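Local coordinates for pesticidal crystal protein Cry2Aa (Bacillus thuringiensis serovar kurstaki, PDB 1I5P), which promotes colloidosmotic lysis by binding to midgut epithelial cells of dipteran and lepidopteran insect larvae, at residues 369-381 with 393-406. Numbering follows the deposited sequence.
Sequences LSTPFVRSWLDSG and WQTESFQTTLSLRC
Trp-377 and Ser-397 form a hydrogen-bonded antiparallel pair, bonded both ways between their backbones. They belong to a four-stranded antiparallel sheet in the beta-prism middle domain of this three-domain delta-endotoxin. The register slips at a classic beta bulge, where Val-374 N and Arg-375 N both donate to Gln-399 O. At Trp-377 a G1 bulge places Glu-396 and Ser-397 opposite one residue.

The Trp-377 side chain can be followed outward. Trp-377 CB lies 4.0 Å from Thr-395 CB. With CG beside the backbone N (chi1 -71°), the indole runs along the neighbouring strand. CE3 meets Ser-397 O at the ring edge, and Trp-377 CZ3 meets Gln-399 CB 3.6 Å away, also in plane. CH2 reaches Gln-399 OE1 and Arg-405 NE. Arg-375 CG lies over one face of the indole. Arg-405 makes an off-centre cation-pi contact, its CZ 4.5 Å from the centroid of the Trp-377 six-membered ring. Two nitrogens of Arg-405, NE and NH2, bind Gln-399 OE1 side-on, which fixes the rotation of the guanidinium.

On the other side of the sheet, the edge of Phe-398 points at the face of Phe-373, planes 61° apart. Phe-398 CD2 also packs 3.5 Å from Ser-376 CB, and the Phe-398 side chain also touches Leu-464 and Ile-426. Cys-406 SG, disulfide-bonded to Cys-362, sits at the edge of Phe-373.

Beyond the strand, Thr-395 OG1 donates to a lone pair of Asp-379 O, 2.7 Å away. One water bridges Leu-378 O and Glu-396 OE2. At the far end, Trp-393 CG takes the position between backbone N and carbonyl carbon (chi1 50°). This folds the indole over Gly-381, whose CA lies 3.6 Å from the centroid of the Trp-393 six-membered ring.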
ATOM      1  N   LEU A 369      -1.841   2.169 -19.704  1.00 16.26           N
ATOM      2  CA  LEU A 369      -2.701   1.311 -18.892  1.00 16.48           C
ATOM      3  C   LEU A 369      -2.670  -0.113 -19.438  1.00 18.16           C
ATOM      4  O   LEU A 369      -2.964  -1.075 -18.720  1.00 16.58           O
ATOM      5  CB  LEU A 369      -4.145   1.825 -18.877  1.00 14.73           C
ATOM      6  CG  LEU A 369      -4.414   3.151 -18.158  1.00 17.30           C
ATOM      7  CD1 LEU A 369      -5.907   3.435 -18.166  1.00 16.17           C
ATOM      8  CD2 LEU A 369      -3.892   3.083 -16.717  1.00 13.05           C
ATOM      9  N   SER A 370      -2.311  -0.250 -20.713  1.00 17.22           N
ATOM     10  CA  SER A 370      -2.241  -1.572 -21.328  1.00 18.05           C
ATOM     11  C   SER A 370      -0.954  -2.295 -20.927  1.00 16.05           C
ATOM     12  O   SER A 370      -0.975  -3.489 -20.639  1.00 15.17           O
ATOM     13  CB  SER A 370      -2.319  -1.460 -22.854  1.00 19.72           C
ATOM     14  OG  SER A 370      -1.103  -0.964 -23.387  1.00 30.16           O
ATOM     15  N   THR A 371       0.164  -1.572 -20.910  1.00 15.16           N
ATOM     16  CA  THR A 371       1.445  -2.169 -20.522  1.00 14.97           C
ATOM     17  C   THR A 371       2.161  -1.262 -19.535  1.00 13.59           C
ATOM     18  O   THR A 371       3.168  -0.633 -19.857  1.00 13.00           O
ATOM     19  CB  THR A 371       2.366  -2.404 -21.739  1.00 15.92           C
ATOM     20  OG1 THR A 371       2.744  -1.147 -22.312  1.00 16.08           O
ATOM     21  CG2 THR A 371       1.656  -3.245 -22.791  1.00 15.99           C
ATOM     22  N   PRO A 372       1.635  -1.175 -18.309  1.00 11.39           N
ATOM     23  CA  PRO A 372       2.242  -0.331 -17.282  1.00 11.47           C
ATOM     24  C   PRO A 372       3.607  -0.839 -16.831  1.00 11.85           C
ATOM     25  O   PRO A 372       3.968  -1.993 -17.072  1.00 12.31           O
ATOM     26  CB  PRO A 372       1.230  -0.399 -16.147  1.00 11.55           C
ATOM     27  CG  PRO A 372       0.735  -1.816 -16.266  1.00 13.49           C
ATOM     28  CD  PRO A 372       0.487  -1.915 -17.760  1.00  9.48           C
ATOM     29  N   PHE A 373       4.358   0.035 -16.174  1.00 10.53           N
ATOM     30  CA  PHE A 373       5.666  -0.323 -15.647  1.00 12.09           C
ATOM     31  C   PHE A 373       5.408  -1.175 -14.406  1.00 11.42           C
ATOM     32  O   PHE A 373       4.438  -0.929 -13.682  1.00 12.92           O
ATOM     33  CB  PHE A 373       6.437   0.935 -15.244  1.00 11.29           C
ATOM     34  CG  PHE A 373       6.952   1.736 -16.405  1.00 11.94           C
ATOM     35  CD1 PHE A 373       6.482   3.020 -16.641  1.00 13.58           C
ATOM     36  CD2 PHE A 373       7.932   1.214 -17.248  1.00 12.08           C
ATOM     37  CE1 PHE A 373       6.980   3.778 -17.697  1.00 18.09           C
ATOM     38  CE2 PHE A 373       8.437   1.961 -18.306  1.00 13.02           C
ATOM     39  CZ  PHE A 373       7.963   3.245 -18.532  1.00 16.67           C
ATOM     40  N   VAL A 374       6.253  -2.175 -14.161  1.00 11.16           N
ATOM     41  CA  VAL A 374       6.097  -3.025 -12.981  1.00 11.37           C
ATOM     42  C   VAL A 374       7.424  -3.289 -12.269  1.00 14.03           C
ATOM     43  O   VAL A 374       7.445  -3.601 -11.072  1.00 14.52           O
ATOM     44  CB  VAL A 374       5.432  -4.394 -13.338  1.00 13.17           C
ATOM     45  CG1 VAL A 374       3.981  -4.175 -13.737  1.00  9.85           C
ATOM     46  CG2 VAL A 374       6.189  -5.087 -14.471  1.00 10.34           C
ATOM     47  N   ARG A 375       8.529  -3.133 -12.990  1.00 12.85           N
ATOM     48  CA  ARG A 375       9.838  -3.402 -12.412  1.00 14.65           C
ATOM     49  C   ARG A 375      10.835  -2.280 -12.694  1.00 15.16           C
ATOM     50  O   ARG A 375      10.854  -1.720 -13.794  1.00 15.20           O
ATOM     51  CB  ARG A 375      10.354  -4.730 -12.975  1.00 15.57           C
ATOM     52  CG  ARG A 375      11.613  -5.277 -12.330  1.00 18.39           C
ATOM     53  CD  ARG A 375      12.008  -6.593 -12.993  1.00 18.89           C
ATOM     54  NE  ARG A 375      11.063  -7.686 -12.743  1.00 15.73           N
ATOM     55  CZ  ARG A 375      11.163  -8.549 -11.735  1.00 15.97           C
ATOM     56  NH1 ARG A 375      12.167  -8.445 -10.872  1.00 13.56           N
ATOM     57  NH2 ARG A 375      10.283  -9.539 -11.605  1.00 14.89           N
ATOM     58  N   SER A 376      11.661  -1.949 -11.700  1.00 12.96           N
ATOM     59  CA  SER A 376      12.665  -0.895 -11.863  1.00 13.60           C
ATOM     60  C   SER A 376      14.045  -1.298 -11.332  1.00 11.71           C
ATOM     61  O   SER A 376      14.157  -2.167 -10.468  1.00 13.82           O
ATOM     62  CB  SER A 376      12.216   0.372 -11.140  1.00 10.38           C
ATOM     63  OG  SER A 376      12.173   0.159  -9.736  1.00 15.91           O
ATOM     64  N   TRP A 377      15.081  -0.664 -11.874  1.00 12.55           N
ATOM     65  CA  TRP A 377      16.474  -0.865 -11.461  1.00 13.63           C
ATOM     66  C   TRP A 377      16.950   0.542 -11.109  1.00 13.83           C
ATOM     67  O   TRP A 377      16.997   1.419 -11.969  1.00 12.55           O
ATOM     68  CB  TRP A 377      17.315  -1.426 -12.609  1.00 15.98           C
ATOM     69  CG  TRP A 377      16.992  -2.847 -12.952  1.00 16.65           C
ATOM     70  CD1 TRP A 377      17.638  -3.964 -12.513  1.00 19.53           C
ATOM     71  CD2 TRP A 377      15.931  -3.302 -13.799  1.00 16.67           C
ATOM     72  NE1 TRP A 377      17.049  -5.089 -13.035  1.00 18.86           N
ATOM     73  CE2 TRP A 377      15.998  -4.712 -13.825  1.00 19.46           C
ATOM     74  CE3 TRP A 377      14.929  -2.654 -14.534  1.00 18.09           C
ATOM     75  CZ2 TRP A 377      15.098  -5.489 -14.564  1.00 19.59           C
ATOM     76  CZ3 TRP A 377      14.035  -3.426 -15.268  1.00 14.44           C
ATOM     77  CH2 TRP A 377      14.126  -4.830 -15.276  1.00 20.12           C
ATOM     78  N   LEU A 378      17.305   0.759  -9.847  1.00 13.61           N
ATOM     79  CA  LEU A 378      17.712   2.082  -9.399  1.00 14.42           C
ATOM     80  C   LEU A 378      19.081   2.154  -8.734  1.00 14.21           C
ATOM     81  O   LEU A 378      19.517   3.228  -8.308  1.00 13.33           O
ATOM     82  CB  LEU A 378      16.662   2.606  -8.423  1.00 14.44           C
ATOM     83  CG  LEU A 378      15.210   2.483  -8.898  1.00 16.15           C
ATOM     84  CD1 LEU A 378      14.259   2.646  -7.717  1.00 14.33           C
ATOM     85  CD2 LEU A 378      14.941   3.534  -9.968  1.00 15.86           C
ATOM     86  N   ASP A 379      19.753   1.014  -8.644  1.00 15.14           N
ATOM     87  CA  ASP A 379      21.063   0.943  -8.003  1.00 16.85           C
ATOM     88  C   ASP A 379      22.159   1.687  -8.755  1.00 18.57           C
ATOM     89  O   ASP A 379      22.073   1.899  -9.969  1.00 18.00           O
ATOM     90  CB  ASP A 379      21.496  -0.520  -7.837  1.00 15.97           C
ATOM     91  CG  ASP A 379      20.639  -1.282  -6.834  1.00 16.39           C
ATOM     92  OD1 ASP A 379      19.755  -0.668  -6.196  1.00 16.26           O
ATOM     93  OD2 ASP A 379      20.862  -2.499  -6.677  1.00 16.75           O
ATOM     94  N   SER A 380      23.184   2.086  -8.010  1.00 17.87           N
ATOM     95  CA  SER A 380      24.349   2.758  -8.566  1.00 20.28           C
ATOM     96  C   SER A 380      25.526   1.905  -8.115  1.00 21.33           C
ATOM     97  O   SER A 380      25.373   1.048  -7.244  1.00 22.58           O
ATOM     98  CB  SER A 380      24.503   4.165  -7.989  1.00 19.59           C
ATOM     99  OG  SER A 380      24.908   4.100  -6.632  1.00 21.94           O
ATOM    100  N   GLY A 381      26.695   2.144  -8.696  1.00 21.68           N
ATOM    101  CA  GLY A 381      27.865   1.381  -8.315  1.00 21.27           C
ATOM    102  C   GLY A 381      29.130   1.762  -9.065  1.00 23.90           C
ATOM    103  O   GLY A 381      29.118   2.598  -9.974  1.00 20.21           O
ATOM    104  N   TRP A 393      28.581   3.981 -12.383  1.00 23.03           N
ATOM    105  CA  TRP A 393      27.352   3.814 -13.134  1.00 22.05           C
ATOM    106  C   TRP A 393      26.082   3.987 -12.342  1.00 20.40           C
ATOM    107  O   TRP A 393      26.041   3.807 -11.125  1.00 19.42           O
ATOM    108  CB  TRP A 393      27.311   2.422 -13.789  1.00 20.19           C
ATOM    109  CG  TRP A 393      27.613   1.301 -12.830  1.00 18.67           C
ATOM    110  CD1 TRP A 393      28.840   0.759 -12.567  1.00 21.39           C
ATOM    111  CD2 TRP A 393      26.685   0.619 -11.972  1.00 19.05           C
ATOM    112  NE1 TRP A 393      28.734  -0.216 -11.603  1.00 22.22           N
ATOM    113  CE2 TRP A 393      27.423  -0.322 -11.218  1.00 18.47           C
ATOM    114  CE3 TRP A 393      25.301   0.714 -11.762  1.00 15.76           C
ATOM    115  CZ2 TRP A 393      26.827  -1.165 -10.271  1.00 17.64           C
ATOM    116  CZ3 TRP A 393      24.707  -0.124 -10.818  1.00 15.89           C
ATOM    117  CH2 TRP A 393      25.474  -1.052 -10.084  1.00 16.22           C
ATOM    118  N   GLN A 394      25.042   4.344 -13.081  1.00 20.21           N
ATOM    119  CA  GLN A 394      23.698   4.504 -12.555  1.00 19.21           C
ATOM    120  C   GLN A 394      22.858   3.581 -13.437  1.00 18.23           C
ATOM    121  O   GLN A 394      23.347   3.074 -14.451  1.00 16.39           O
ATOM    122  CB  GLN A 394      23.231   5.959 -12.685  1.00 18.19           C
ATOM    123  CG  GLN A 394      23.441   6.785 -11.417  1.00 14.75           C
ATOM    124  CD  GLN A 394      22.964   8.217 -11.569  1.00 16.73           C
ATOM    125  OE1 GLN A 394      23.709   9.087 -12.014  1.00 18.05           O
ATOM    126  NE2 GLN A 394      21.713   8.469 -11.202  1.00 12.83           N
ATOM    127  N   THR A 395      21.615   3.331 -13.044  1.00 18.09           N
ATOM    128  CA  THR A 395      20.728   2.477 -13.828  1.00 17.29           C
ATOM    129  C   THR A 395      19.517   3.314 -14.235  1.00 18.78           C
ATOM    130  O   THR A 395      19.429   3.781 -15.369  1.00 19.42           O
ATOM    131  CB  THR A 395      20.261   1.239 -13.016  1.00 17.45           C
ATOM    132  OG1 THR A 395      19.970   1.627 -11.667  1.00 14.41           O
ATOM    133  CG2 THR A 395      21.340   0.157 -13.016  1.00 17.21           C
ATOM    134  N   GLU A 396      18.602   3.518 -13.295  1.00 16.26           N
ATOM    135  CA  GLU A 396      17.411   4.313 -13.542  1.00 17.27           C
ATOM    136  C   GLU A 396      16.674   3.747 -14.750  1.00 16.92           C
ATOM    137  O   GLU A 396      16.415   4.463 -15.719  1.00 14.31           O
ATOM    138  CB  GLU A 396      17.796   5.773 -13.812  1.00 17.54           C
ATOM    139  CG  GLU A 396      18.903   6.336 -12.915  1.00 19.14           C
ATOM    140  CD  GLU A 396      18.537   6.382 -11.436  1.00 19.02           C
ATOM    141  OE1 GLU A 396      17.340   6.269 -11.103  1.00 23.67           O
ATOM    142  OE2 GLU A 396      19.451   6.545 -10.603  1.00 19.75           O
ATOM    143  N   SER A 397      16.341   2.459 -14.684  1.00 17.29           N
ATOM    144  CA  SER A 397      15.657   1.778 -15.779  1.00 19.29           C
ATOM    145  C   SER A 397      14.314   1.213 -15.339  1.00 18.07           C
ATOM    146  O   SER A 397      14.093   0.959 -14.152  1.00 18.97           O
ATOM    147  CB  SER A 397      16.548   0.655 -16.319  1.00 20.45           C
ATOM    148  OG  SER A 397      15.870  -0.118 -17.288  1.00 25.83           O
ATOM    149  N   PHE A 398      13.417   1.014 -16.296  1.00 17.36           N
ATOM    150  CA  PHE A 398      12.096   0.494 -15.987  1.00 18.48           C
ATOM    151  C   PHE A 398      11.627  -0.484 -17.053  1.00 20.35           C
ATOM    152  O   PHE A 398      12.001  -0.379 -18.222  1.00 19.09           O
ATOM    153  CB  PHE A 398      11.094   1.647 -15.848  1.00 18.44           C
ATOM    154  CG  PHE A 398      11.500   2.692 -14.842  1.00 20.46           C
ATOM    155  CD1 PHE A 398      12.420   3.681 -15.181  1.00 20.79           C
ATOM    156  CD2 PHE A 398      10.993   2.667 -13.541  1.00 18.97           C
ATOM    157  CE1 PHE A 398      12.829   4.632 -14.240  1.00 20.34           C
ATOM    158  CE2 PHE A 398      11.398   3.613 -12.597  1.00 17.08           C
ATOM    159  CZ  PHE A 398      12.318   4.595 -12.948  1.00 18.18           C
ATOM    160  N   GLN A 399      10.804  -1.438 -16.637  1.00 19.40           N
ATOM    161  CA  GLN A 399      10.293  -2.447 -17.548  1.00 17.36           C
ATOM    162  C   GLN A 399       8.789  -2.595 -17.346  1.00 14.92           C
ATOM    163  O   GLN A 399       8.291  -2.531 -16.221  1.00 11.96           O
ATOM    164  CB  GLN A 399      11.016  -3.768 -17.286  1.00 18.98           C
ATOM    165  CG  GLN A 399      10.636  -4.916 -18.185  1.00 21.76           C
ATOM    166  CD  GLN A 399      11.575  -6.089 -17.998  1.00 25.40           C
ATOM    167  OE1 GLN A 399      12.762  -6.002 -18.318  1.00 25.28           O
ATOM    168  NE2 GLN A 399      11.055  -7.187 -17.465  1.00 24.75           N
ATOM    169  N   THR A 400       8.078  -2.797 -18.451  1.00 14.63           N
ATOM    170  CA  THR A 400       6.624  -2.928 -18.446  1.00 15.39           C
ATOM    171  C   THR A 400       6.153  -4.375 -18.369  1.00 14.35           C
ATOM    172  O   THR A 400       6.957  -5.300 -18.445  1.00 13.61           O
ATOM    173  CB  THR A 400       6.032  -2.307 -19.720  1.00 15.01           C
ATOM    174  OG1 THR A 400       6.381  -3.116 -20.851  1.00 14.74           O
ATOM    175  CG2 THR A 400       6.581  -0.899 -19.930  1.00 11.46           C
ATOM    176  N   THR A 401       4.843  -4.556 -18.212  1.00 17.00           N
ATOM    177  CA  THR A 401       4.242  -5.886 -18.150  1.00 19.96           C
ATOM    178  C   THR A 401       4.735  -6.640 -19.372  1.00 23.97           C
ATOM    179  O   THR A 401       4.809  -7.867 -19.387  1.00 22.01           O
ATOM    180  CB  THR A 401       2.708  -5.807 -18.202  1.00 20.54           C
ATOM    181  OG1 THR A 401       2.309  -4.975 -19.299  1.00 17.12           O
ATOM    182  CG2 THR A 401       2.164  -5.230 -16.905  1.00 18.24           C
ATOM    183  N   LEU A 402       5.050  -5.877 -20.409  1.00 27.91           N
ATOM    184  CA  LEU A 402       5.600  -6.437 -21.621  1.00 34.02           C
ATOM    185  C   LEU A 402       7.083  -6.261 -21.310  1.00 36.41           C
ATOM    186  O   LEU A 402       7.477  -5.241 -20.751  1.00 39.85           O
ATOM    187  CB  LEU A 402       5.198  -5.588 -22.823  1.00 36.50           C
ATOM    188  CG  LEU A 402       5.290  -6.247 -24.199  1.00 39.57           C
ATOM    189  CD1 LEU A 402       5.090  -5.183 -25.266  1.00 38.68           C
ATOM    190  CD2 LEU A 402       6.643  -6.928 -24.368  1.00 42.37           C
ATOM    191  N   SER A 403       7.909  -7.235 -21.652  1.00 37.18           N
ATOM    192  CA  SER A 403       9.329  -7.124 -21.345  1.00 35.80           C
ATOM    193  C   SER A 403      10.026  -5.884 -21.909  1.00 33.24           C
ATOM    194  O   SER A 403      11.249  -5.850 -22.010  1.00 33.80           O
ATOM    195  CB  SER A 403      10.044  -8.388 -21.806  1.00 37.77           C
ATOM    196  OG  SER A 403       9.508  -9.512 -21.130  1.00 40.14           O
ATOM    197  N   LEU A 404       9.247  -4.867 -22.269  1.00 31.04           N
ATOM    198  CA  LEU A 404       9.804  -3.630 -22.802  1.00 29.62           C
ATOM    199  C   LEU A 404      10.526  -2.878 -21.702  1.00 29.38           C
ATOM    200  O   LEU A 404       9.944  -2.553 -20.670  1.00 28.72           O
ATOM    201  CB  LEU A 404       8.699  -2.749 -23.384  1.00 29.85           C
ATOM    202  CG  LEU A 404       8.186  -3.040 -24.797  1.00 32.19           C
ATOM    203  CD1 LEU A 404       8.652  -1.929 -25.720  1.00 32.51           C
ATOM    204  CD2 LEU A 404       8.672  -4.401 -25.289  1.00 30.29           C
ATOM    205  N   ARG A 405      11.800  -2.598 -21.936  1.00 29.05           N
ATOM    206  CA  ARG A 405      12.609  -1.904 -20.956  1.00 26.80           C
ATOM    207  C   ARG A 405      13.258  -0.640 -21.501  1.00 26.29           C
ATOM    208  O   ARG A 405      13.705  -0.590 -22.638  1.00 26.34           O
ATOM    209  CB  ARG A 405      13.703  -2.840 -20.442  1.00 26.96           C
ATOM    210  CG  ARG A 405      14.625  -2.225 -19.406  1.00 28.00           C
ATOM    211  CD  ARG A 405      15.749  -3.203 -19.134  1.00 30.77           C
ATOM    212  NE  ARG A 405      15.213  -4.510 -18.764  1.00 29.85           N
ATOM    213  CZ  ARG A 405      15.925  -5.628 -18.710  1.00 30.07           C
ATOM    214  NH1 ARG A 405      17.216  -5.615 -19.009  1.00 33.03           N
ATOM    215  NH2 ARG A 405      15.346  -6.760 -18.339  1.00 30.75           N
ATOM    216  N   CYS A 406      13.284   0.392 -20.675  1.00 25.48           N
ATOM    217  CA  CYS A 406      13.926   1.620 -21.053  1.00 26.12           C
ATOM    218  C   CYS A 406      14.424   2.353 -19.792  1.00 25.16           C
ATOM    219  O   CYS A 406      14.168   1.935 -18.651  1.00 27.71           O
ATOM    220  CB  CYS A 406      12.981   2.464 -21.920  1.00 26.12           C
ATOM    221  SG  CYS A 406      11.457   3.123 -21.155  1.00 29.76           S
TER
HETATM  222  O   HOH W   1       5.464  -1.964 -23.249  1.00 26.79           O
HETATM  223  O   HOH W   2      19.022   5.714  -8.135  1.00 10.23           O
HETATM  224  O   HOH W   3      21.268   4.468 -10.550  1.00 14.00           O